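Local coordinates for L-isoleucine-4-hydroxylase (Bacillus thuringiensis, PDB 6LNH), which catalyses the iron- and 2-oxoglutarate-dependent hydroxylation of L-isoleucine to (4S)-4-hydroxy-L-isoleucine, and also hydroxylates or sulfoxidises several related amino acids, at residues 176-182 and 211-217; 138-143 and 245-249; 30-34 and 203-207. One frame throughout, in Å; residues are numbered along the deposited sequence.

Contact 1: 176-182 and 211-217; sequences VVFLHLM and PLETLVF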
loop_
_atom_site.group_PDB
_atom_site.type_symbol
_atom_site.label_atom_id
_atom_site.label_comp_id
_atom_site.label_asym_id
_atom_site.label_seq_id
_atom_site.Cartn_x
_atom_site.Cartn_y
_atom_site.Cartn_z
ATOM N N VAL C 176 -7.788 -4.870 31.335
ATOM C CA VAL C 176 -7.448 -5.695 30.179
ATOM C C VAL C 176 -8.409 -5.363 29.047
ATOM O O VAL C 176 -9.630 -5.431 29.225
ATOM C CB VAL C 176 -7.499 -7.203 30.499
ATOM C CG1 VAL C 176 -7.096 -8.017 29.274
ATOM C CG2 VAL C 176 -6.600 -7.544 31.678
ATOM N N VAL C 177 -7.857 -5.012 27.886
ATOM C CA VAL C 177 -8.639 -4.631 26.716
ATOM C C VAL C 177 -8.115 -5.395 25.507
ATOM O O VAL C 177 -6.902 -5.433 25.270
ATOM C CB VAL C 177 -8.580 -3.110 26.465
ATOM C CG1 VAL C 177 -9.128 -2.765 25.085
ATOM C CG2 VAL C 177 -9.342 -2.364 27.547
ATOM N N PHE C 178 -9.027 -5.998 24.745
ATOM C CA PHE C 178 -8.698 -6.674 23.494
ATOM C C PHE C 178 -9.162 -5.810 22.326
ATOM O O PHE C 178 -10.342 -5.452 22.248
ATOM C CB PHE C 178 -9.354 -8.054 23.423
ATOM C CG PHE C 178 -8.708 -9.088 24.302
ATOM C CD1 PHE C 178 -8.905 -9.081 25.673
ATOM C CD2 PHE C 178 -7.916 -10.080 23.750
ATOM C CE1 PHE C 178 -8.311 -10.039 26.479
ATOM C CE2 PHE C 178 -7.319 -11.039 24.550
ATOM C CZ PHE C 178 -7.517 -11.017 25.916
ATOM N N LEU C 179 -8.238 -5.483 21.423
ATOM C CA LEU C 179 -8.536 -4.749 20.197
ATOM C C LEU C 179 -8.477 -5.727 19.026
ATOM O O LEU C 179 -7.403 -6.242 18.697
ATOM C CB LEU C 179 -7.548 -3.597 20.013
ATOM C CG LEU C 179 -7.646 -2.735 18.753
ATOM C CD1 LEU C 179 -9.019 -2.139 18.645
ATOM C CD2 LEU C 179 -6.598 -1.634 18.773
ATOM N N HIS C 180 -9.623 -5.982 18.399
ATOM C CA HIS C 180 -9.712 -6.850 17.230
ATOM C C HIS C 180 -10.073 -6.008 16.014
ATOM O O HIS C 180 -11.141 -5.388 15.981
ATOM C CB HIS C 180 -10.747 -7.959 17.436
ATOM C CG HIS C 180 -10.579 -8.716 18.716
ATOM N ND1 HIS C 180 -9.648 -9.721 18.870
ATOM C CD2 HIS C 180 -11.226 -8.617 19.900
ATOM C CE1 HIS C 180 -9.727 -10.207 20.096
ATOM N NE2 HIS C 180 -10.677 -9.555 20.742
ATOM N N LEU C 181 -9.189 -5.988 15.020
ATOM C CA LEU C 181 -9.521 -5.376 13.742
ATOM C C LEU C 181 -10.551 -6.226 13.008
ATOM O O LEU C 181 -10.365 -7.433 12.833
ATOM C CB LEU C 181 -8.264 -5.208 12.891
ATOM C CG LEU C 181 -8.444 -4.563 11.516
ATOM C CD1 LEU C 181 -9.005 -3.154 11.644
ATOM C CD2 LEU C 181 -7.125 -4.554 10.764
ATOM N N MET C 182 -11.639 -5.592 12.571
ATOM C CA MET C 182 -12.664 -6.277 11.795
ATOM C C MET C 182 -12.599 -5.967 10.305
ATOM O O MET C 182 -12.833 -6.859 9.483
ATOM C CB MET C 182 -14.052 -5.919 12.332
ATOM C CG MET C 182 -14.273 -6.348 13.772
ATOM S SD MET C 182 -14.142 -8.133 14.000
ATOM C CE MET C 182 -15.590 -8.681 13.104
ATOM N N PRO C 211 -7.991 -8.523 8.640
ATOM C CA PRO C 211 -9.022 -8.759 9.655
ATOM C C PRO C 211 -8.660 -9.836 10.690
ATOM O O PRO C 211 -7.949 -10.771 10.360
ATOM C CB PRO C 211 -10.241 -9.198 8.835
ATOM C CG PRO C 211 -10.021 -8.541 7.499
ATOM C CD PRO C 211 -8.527 -8.641 7.286
ATOM N N LEU C 212 -9.202 -9.655 11.899
ATOM C CA LEU C 212 -9.011 -10.494 13.114
ATOM C C LEU C 212 -7.591 -10.336 13.659
ATOM O O LEU C 212 -7.227 -11.118 14.547
ATOM C CB LEU C 212 -9.439 -11.954 12.920
ATOM C CG LEU C 212 -10.846 -12.139 12.362
ATOM C CD1 LEU C 212 -11.173 -13.612 12.200
ATOM C CD2 LEU C 212 -11.867 -11.457 13.256
ATOM N N GLU C 213 -6.827 -9.351 13.164
ATOM C CA GLU C 213 -5.507 -9.092 13.793
ATOM C C GLU C 213 -5.836 -8.523 15.175
ATOM O O GLU C 213 -6.763 -7.700 15.273
ATOM C CB GLU C 213 -4.618 -8.210 12.918
ATOM C CG GLU C 213 -3.771 -9.014 11.949
ATOM C CD GLU C 213 -2.650 -8.250 11.267
ATOM O OE1 GLU C 213 -2.950 -7.280 10.551
ATOM O OE2 GLU C 213 -1.481 -8.635 11.451
ATOM N N THR C 214 -5.082 -8.914 16.193
ATOM C CA THR C 214 -5.502 -8.569 17.543
ATOM C C THR C 214 -4.351 -7.979 18.346
ATOM O O THR C 214 -3.200 -8.408 18.215
ATOM C CB THR C 214 -6.074 -9.814 18.252
ATOM O OG1 THR C 214 -7.290 -10.209 17.606
ATOM C CG2 THR C 214 -6.359 -9.539 19.721
ATOM N N LEU C 215 -4.678 -6.992 19.180
ATOM C CA LEU C 215 -3.744 -6.360 20.100
ATOM C C LEU C 215 -4.410 -6.263 21.464
ATOM O O LEU C 215 -5.538 -5.767 21.572
ATOM C CB LEU C 215 -3.340 -4.967 19.613
ATOM C CG LEU C 215 -2.094 -4.314 20.209
ATOM C CD1 LEU C 215 -1.985 -2.911 19.650
ATOM C CD2 LEU C 215 -2.136 -4.287 21.731
ATOM N N VAL C 216 -3.729 -6.751 22.497
ATOM C CA VAL C 216 -4.238 -6.728 23.864
ATOM C C VAL C 216 -3.427 -5.721 24.679
ATOM O O VAL C 216 -2.194 -5.685 24.588
ATOM C CB VAL C 216 -4.226 -8.141 24.481
ATOM C CG1 VAL C 216 -4.741 -9.148 23.460
ATOM C CG2 VAL C 216 -2.853 -8.544 24.949
ATOM N N PHE C 217 -4.124 -4.867 25.428
ATOM C CA PHE C 217 -3.505 -3.827 26.240
ATOM C C PHE C 217 -3.714 -4.087 27.726
ATOM O O PHE C 217 -4.811 -4.458 28.152
ATOM C CB PHE C 217 -4.070 -2.437 25.933
ATOM C CG PHE C 217 -4.008 -2.042 24.491
ATOM C CD1 PHE C 217 -2.793 -1.892 23.843
ATOM C CD2 PHE C 217 -5.172 -1.766 23.794
ATOM C CE1 PHE C 217 -2.745 -1.501 22.517
ATOM C CE2 PHE C 217 -5.132 -1.378 22.472
ATOM C CZ PHE C 217 -3.918 -1.246 21.831
#
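F178 and V216 lie side by side on the helix-packed face of two antiparallel strands, and methyl CG1 of V216 presses closely on one side of the ring, 3.3 Å from F178 CD2. V216 CB stands over the same ring, displaced toward its rim, while T214 CG2 meets the edge. F132 of helix 120-134 meets the ring edge-to-face, so F178 has both the V216 methyl and a second aromatic as close neighbours.

On the reverse face the bumps are V177, L179, L215 and F217. L179 has CG anti to its backbone N (chi1 177°), which carries CD2 up to the edge of the F217 ring, 4.0 Å from CE2; V177 CG1 reaches another part of that edge. F217 also stacks with the iron ligand H223, so this hydrophobic patch backs directly onto the metal site.

The backbones bond in the hydrogen-bonded pairs V177-F217 and L179-L215. Before strand 214-217 begins the pairing turns irregular, with L181 N to E213 O at 3.0 Å and L212 N to L181 O at 2.7 Å. Beyond these bonds the M182 and L212 side chains cross obliquely, M182 SD lying 4.1 Å from L212 CD2, and the P211 ring rests near M182 O, where helix 44-54 closes the end.

One polar link stands among the apolar groups: H180 ND1 and T214 OG1 are 2.7 Å apart, the hydroxyl lying at the imidazole edge near its plane. NE2 of the same ring bonds D129 in helix 120-134. Both ring nitrogens of a buried histidine are thereby satisfied, its rotation is fixed, and the carboxylate probably favours a proton on NE2; the sheet of this double-stranded beta-helix is thus tied to its covering helix.

Contact 2: 138-143 and 245-249; sequences IIDKSK and FSYKE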
loop_
_atom_site.group_PDB
_atom_site.type_symbol
_atom_site.label_atom_id
_atom_site.label_comp_id
_atom_site.label_asym_id
_atom_site.label_seq_id
_atom_site.Cartn_x
_atom_site.Cartn_y
_atom_site.Cartn_z
ATOM N N ILE C 138 -3.615 -10.228 36.504
ATOM C CA ILE C 138 -4.168 -8.877 36.539
ATOM C C ILE C 138 -5.617 -8.890 37.012
ATOM O O ILE C 138 -6.037 -8.022 37.787
ATOM C CB ILE C 138 -4.035 -8.187 35.165
ATOM C CG1 ILE C 138 -2.572 -8.000 34.751
ATOM C CG2 ILE C 138 -4.701 -6.829 35.186
ATOM C CD1 ILE C 138 -1.940 -9.185 34.117
ATOM N N ILE C 139 -6.403 -9.864 36.567
ATOM C CA ILE C 139 -7.832 -9.890 36.858
ATOM C C ILE C 139 -8.035 -10.655 38.156
ATOM O O ILE C 139 -7.676 -11.833 38.265
ATOM C CB ILE C 139 -8.624 -10.525 35.705
ATOM C CG1 ILE C 139 -8.698 -9.563 34.518
ATOM C CG2 ILE C 139 -10.026 -10.923 36.163
ATOM C CD1 ILE C 139 -9.583 -8.360 34.751
ATOM N N ASP C 140 -8.607 -9.976 39.146
ATOM C CA ASP C 140 -8.868 -10.580 40.444
ATOM C C ASP C 140 -10.158 -11.381 40.340
ATOM O O ASP C 140 -11.249 -10.813 40.211
ATOM C CB ASP C 140 -8.942 -9.488 41.507
ATOM C CG ASP C 140 -9.444 -9.990 42.842
ATOM O OD1 ASP C 140 -9.057 -11.103 43.259
ATOM O OD2 ASP C 140 -10.215 -9.249 43.485
ATOM N N LYS C 141 -10.030 -12.704 40.417
ATOM C CA LYS C 141 -11.141 -13.641 40.309
ATOM C C LYS C 141 -12.070 -13.595 41.509
ATOM O O LYS C 141 -13.023 -14.380 41.569
ATOM C CB LYS C 141 -10.598 -15.057 40.103
ATOM C CG LYS C 141 -10.511 -15.479 38.642
ATOM C CD LYS C 141 -9.718 -14.475 37.811
ATOM C CE LYS C 141 -8.292 -14.937 37.566
ATOM N NZ LYS C 141 -7.520 -13.966 36.724
ATOM N N SER C 142 -11.808 -12.718 42.471
ATOM C CA SER C 142 -12.656 -12.576 43.641
ATOM C C SER C 142 -13.658 -11.432 43.514
ATOM O O SER C 142 -14.292 -11.067 44.508
ATOM C CB SER C 142 -11.784 -12.373 44.878
ATOM O OG SER C 142 -12.443 -11.538 45.815
ATOM N N LYS C 143 -13.830 -10.865 42.318
ATOM C CA LYS C 143 -14.823 -9.822 42.096
ATOM C C LYS C 143 -15.706 -10.139 40.896
ATOM O O LYS C 143 -15.353 -10.952 40.042
ATOM C CB LYS C 143 -14.143 -8.462 41.918
ATOM C CG LYS C 143 -13.736 -7.847 43.248
ATOM C CD LYS C 143 -12.588 -6.872 43.108
ATOM C CE LYS C 143 -13.068 -5.569 42.507
ATOM N NZ LYS C 143 -13.874 -4.762 43.464
ATOM N N PHE C 245 -12.376 -6.110 30.018
ATOM C CA PHE C 245 -12.648 -6.795 31.276
ATOM C C PHE C 245 -12.430 -5.826 32.431
ATOM O O PHE C 245 -11.310 -5.340 32.634
ATOM C CB PHE C 245 -11.764 -8.038 31.411
ATOM C CG PHE C 245 -11.987 -9.050 30.322
ATOM C CD1 PHE C 245 -11.484 -8.843 29.045
ATOM C CD2 PHE C 245 -12.725 -10.195 30.566
ATOM C CE1 PHE C 245 -11.704 -9.760 28.039
ATOM C CE2 PHE C 245 -12.946 -11.117 29.562
ATOM C CZ PHE C 245 -12.434 -10.899 28.298
ATOM N N SER C 246 -13.498 -5.546 33.181
ATOM C CA SER C 246 -13.437 -4.673 34.347
ATOM C C SER C 246 -14.390 -5.184 35.423
ATOM O O SER C 246 -15.198 -6.087 35.194
ATOM C CB SER C 246 -13.749 -3.217 33.977
ATOM O OG SER C 246 -15.061 -3.089 33.461
ATOM N N TYR C 247 -14.273 -4.599 36.614
ATOM C CA TYR C 247 -15.028 -5.026 37.788
ATOM C C TYR C 247 -16.405 -4.379 37.840
ATOM O O TYR C 247 -16.577 -3.220 37.454
ATOM C CB TYR C 247 -14.266 -4.684 39.067
ATOM C CG TYR C 247 -12.904 -5.315 39.123
ATOM C CD1 TYR C 247 -12.751 -6.676 38.920
ATOM C CD2 TYR C 247 -11.770 -4.554 39.375
ATOM C CE1 TYR C 247 -11.510 -7.268 38.967
ATOM C CE2 TYR C 247 -10.520 -5.139 39.426
ATOM C CZ TYR C 247 -10.397 -6.497 39.219
ATOM O OH TYR C 247 -9.158 -7.089 39.268
ATOM N N LYS C 248 -17.388 -5.150 38.317
ATOM C CA LYS C 248 -18.761 -4.656 38.410
ATOM C C LYS C 248 -18.921 -3.589 39.490
ATOM O O LYS C 248 -19.688 -2.635 39.317
ATOM C CB LYS C 248 -19.715 -5.812 38.691
ATOM C CG LYS C 248 -21.178 -5.449 38.540
ATOM C CD LYS C 248 -22.035 -6.690 38.410
ATOM C CE LYS C 248 -23.460 -6.325 38.036
ATOM N NZ LYS C 248 -24.165 -5.671 39.171
ATOM N N GLU C 249 -18.202 -3.721 40.599
ATOM C CA GLU C 249 -18.282 -2.736 41.679
ATOM C C GLU C 249 -17.073 -2.819 42.603
ATOM O O GLU C 249 -16.059 -2.155 42.379
ATOM C CB GLU C 249 -19.573 -2.951 42.483
ATOM C CG GLU C 249 -20.298 -1.685 42.915
ATOM C CD GLU C 249 -21.293 -1.942 44.036
ATOM O OE1 GLU C 249 -20.986 -2.760 44.930
ATOM O OE2 GLU C 249 -22.383 -1.331 44.020
#
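This is a partly buried, peripheral contact in which the C-terminal end of strand 236-247 packs against the loop joining helix 120-134 to strand 145-156. Y247 is its largest single contributor. The tyrosine hydroxyl accepts the backbone N-H of D140 in a straight bond, 2.9 Å from D140 N to Y247 OH, with the amide nitrogen lying in the ring plane; this bond seats the end of the tyrosine on the loop backbone. D140 CB packs beside the hydroxyl, 3.3 Å from Y247 OH.

D140 opens a type I beta turn that ends at K143, and the turn brings the lysine back over the aromatic ring. K143 bends at its last two torsions (chi3 75°, chi4 73°), which lays CE over one ring face, 3.6 Å from the centroid of Y247 and 22° from the normal: a CH-pi contact. The strand that carries Y247 belongs to the larger sheet of the cupin-type 2-oxoglutarate dioxygenase fold and pairs there with strand 145-156, so the tyrosine joins the end of an inner strand to the loop that leads into its neighbour, well away from the iron.

Deeper in, I139 CD1 meets CB of F245 at 4.0 Å, the two side chains crossing at about a right angle. The F245 ring itself leads off to helix 120-134, touching T130 and A133.

Contact 3: 30-34 and 203-207; sequences GFLEI and NQFIS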
loop_
_atom_site.group_PDB
_atom_site.type_symbol
_atom_site.label_atom_id
_atom_site.label_comp_id
_atom_site.label_asym_id
_atom_site.label_seq_id
_atom_site.Cartn_x
_atom_site.Cartn_y
_atom_site.Cartn_z
ATOM N N GLY C 30 3.102 -5.790 29.139
ATOM C CA GLY C 30 1.979 -4.879 29.221
ATOM C C GLY C 30 1.122 -4.836 27.978
ATOM O O GLY C 30 0.091 -4.152 27.973
ATOM N N PHE C 31 1.562 -5.533 26.932
ATOM C CA PHE C 31 0.818 -5.580 25.650
ATOM C C PHE C 31 1.175 -6.885 24.938
ATOM O O PHE C 31 2.186 -7.506 25.296
ATOM C CB PHE C 31 1.138 -4.354 24.793
ATOM C CG PHE C 31 2.503 -4.378 24.157
ATOM C CD1 PHE C 31 3.618 -3.949 24.855
ATOM C CD2 PHE C 31 2.675 -4.838 22.864
ATOM C CE1 PHE C 31 4.874 -3.973 24.271
ATOM C CE2 PHE C 31 3.932 -4.863 22.281
ATOM C CZ PHE C 31 5.028 -4.429 22.986
ATOM N N LEU C 32 0.367 -7.280 23.956
ATOM C CA LEU C 32 0.633 -8.550 23.242
ATOM C C LEU C 32 -0.085 -8.538 21.893
ATOM O O LEU C 32 -1.305 -8.328 21.880
ATOM C CB LEU C 32 0.124 -9.699 24.116
ATOM C CG LEU C 32 0.724 -11.072 23.830
ATOM C CD1 LEU C 32 -0.292 -11.968 23.147
ATOM C CD2 LEU C 32 1.980 -10.953 22.987
ATOM N N GLU C 33 0.664 -8.735 20.807
ATOM C CA GLU C 33 0.053 -8.808 19.456
ATOM C C GLU C 33 -0.323 -10.270 19.206
ATOM O O GLU C 33 0.497 -11.147 19.512
ATOM C CB GLU C 33 1.017 -8.296 18.387
ATOM C CG GLU C 33 1.857 -7.120 18.843
ATOM C CD GLU C 33 3.113 -6.891 18.023
ATOM O OE1 GLU C 33 4.199 -6.783 18.627
ATOM O OE2 GLU C 33 3.001 -6.824 16.782
ATOM N N ILE C 34 -1.531 -10.511 18.701
ATOM C CA ILE C 34 -1.986 -11.905 18.430
ATOM C C ILE C 34 -2.367 -12.008 16.954
ATOM O O ILE C 34 -3.040 -11.092 16.456
ATOM C CB ILE C 34 -3.163 -12.279 19.349
ATOM C CG1 ILE C 34 -2.755 -12.267 20.825
ATOM C CG2 ILE C 34 -3.757 -13.615 18.943
ATOM C CD1 ILE C 34 -3.918 -12.340 21.781
ATOM N N ASN C 203 7.830 3.055 22.134
ATOM C CA ASN C 203 8.649 1.819 22.236
ATOM C C ASN C 203 8.274 0.823 21.137
ATOM O O ASN C 203 9.181 0.149 20.632
ATOM C CB ASN C 203 8.509 1.175 23.616
ATOM C CG ASN C 203 8.962 2.087 24.733
ATOM O OD1 ASN C 203 8.197 2.916 25.215
ATOM N ND2 ASN C 203 10.208 1.942 25.147
ATOM N N GLN C 204 6.990 0.733 20.791
ATOM C CA GLN C 204 6.567 -0.255 19.769
ATOM C C GLN C 204 5.544 0.366 18.816
ATOM O O GLN C 204 4.745 1.203 19.262
ATOM C CB GLN C 204 6.014 -1.504 20.456
ATOM C CG GLN C 204 5.684 -2.636 19.497
ATOM C CD GLN C 204 6.908 -3.383 19.026
ATOM O OE1 GLN C 204 6.816 -4.339 18.260
ATOM N NE2 GLN C 204 8.070 -2.949 19.482
ATOM N N PHE C 205 5.600 -0.041 17.545
ATOM C CA PHE C 205 4.667 0.433 16.492
ATOM C C PHE C 205 3.963 -0.793 15.906
ATOM O O PHE C 205 4.642 -1.657 15.336
ATOM C CB PHE C 205 5.429 1.204 15.413
ATOM C CG PHE C 205 4.576 1.755 14.301
ATOM C CD1 PHE C 205 4.011 0.914 13.358
ATOM C CD2 PHE C 205 4.346 3.116 14.190
ATOM C CE1 PHE C 205 3.228 1.423 12.335
ATOM C CE2 PHE C 205 3.564 3.624 13.167
ATOM C CZ PHE C 205 3.008 2.777 12.240
ATOM N N ILE C 206 2.642 -0.867 16.064
ATOM C CA ILE C 206 1.868 -2.035 15.554
ATOM C C ILE C 206 0.807 -1.545 14.569
ATOM O O ILE C 206 0.026 -0.654 14.934
ATOM C CB ILE C 206 1.242 -2.825 16.720
ATOM C CG1 ILE C 206 2.303 -3.299 17.715
ATOM C CG2 ILE C 206 0.406 -3.982 16.199
ATOM C CD1 ILE C 206 1.918 -3.099 19.157
ATOM N N SER C 207 0.797 -2.113 13.362
ATOM C CA SER C 207 -0.203 -1.733 12.334
ATOM C C SER C 207 -1.111 -2.931 12.048
ATOM O O SER C 207 -0.631 -3.894 11.433
ATOM C CB SER C 207 0.471 -1.254 11.081
ATOM O OG SER C 207 -0.493 -0.877 10.113
#
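F31 lays the CE2 and CZ corner of its ring against the aliphatic part of Q204, 4.0 Å from CE2 to Q204 CG, and F31 CE2 is also 4.1 Å from I206 CD1. The backbone of F31 already points CB toward 203-207; its CG, standing between the backbone N and the carbonyl carbon (chi1 74°), then sets where the ring lies on that side. Q204 crosses it at about a right angle and bends at chi2 (77°), which turns the amide past the ring toward E33.

Two residues on from F31, E33 comes from the opposite direction to I206. Its chain is extended beyond CG, so the carboxylate lies against the isoleucine: E33 CD is 3.7 Å from I206 CG1, and E33 OE2 stands 3.9 Å from I206 CG2. I206 therefore touches both F31, through CD1, and the acid, chiefly through CG1, and it also reaches L215 of strand 214-218.

The axes of 31-34 and 204-206 are 9.9 Å apart and diverge by 32°, which is face-to-face packing of sheets rather than edge pairing. Strand 31-34 is an outermost member of the large sheet and 204-206 an outermost member of the small one, consistent with closing one flank of the double-stranded beta-helix fold of this family. N203 and Q204 form a classic beta bulge opposite I195, which also touches F31.

E33 OE1 and Q204 OE1 come to 3.6 Å, two oxygens without a bond between them. K158 of the third subunit hydrogen-bonds Q204 OE1 and packs on E33, so its positive charge probably eases the meeting of these oxygens. The apolar layer thus belongs to the chain's own fold, whereas its polar rim is completed by the assembly.

All three contacts reach the large antiparallel sheet. Contact 1 lies about 4 Å from the chain's centre. The centres of contacts 1 and 3 are 10 Å apart, those of contacts 1 and 2 are 20 Å apart, and contacts 2 and 3 do not touch. Strand 214-218 links contacts 1 and 3, since it pairs with 176-184 on one side and 31-34 on the other, while 176-184 pairs in turn with 236-247 of contact 2. Along the chain the order is 30-34, 138-143, 176-182, 203-207, 211-217, 245-249. Contact 3 therefore interleaves with both others, and contact 2 brackets contact 1. The N-terminal strand and the C-terminal end are thus built into the same sheet whose core backs the iron site.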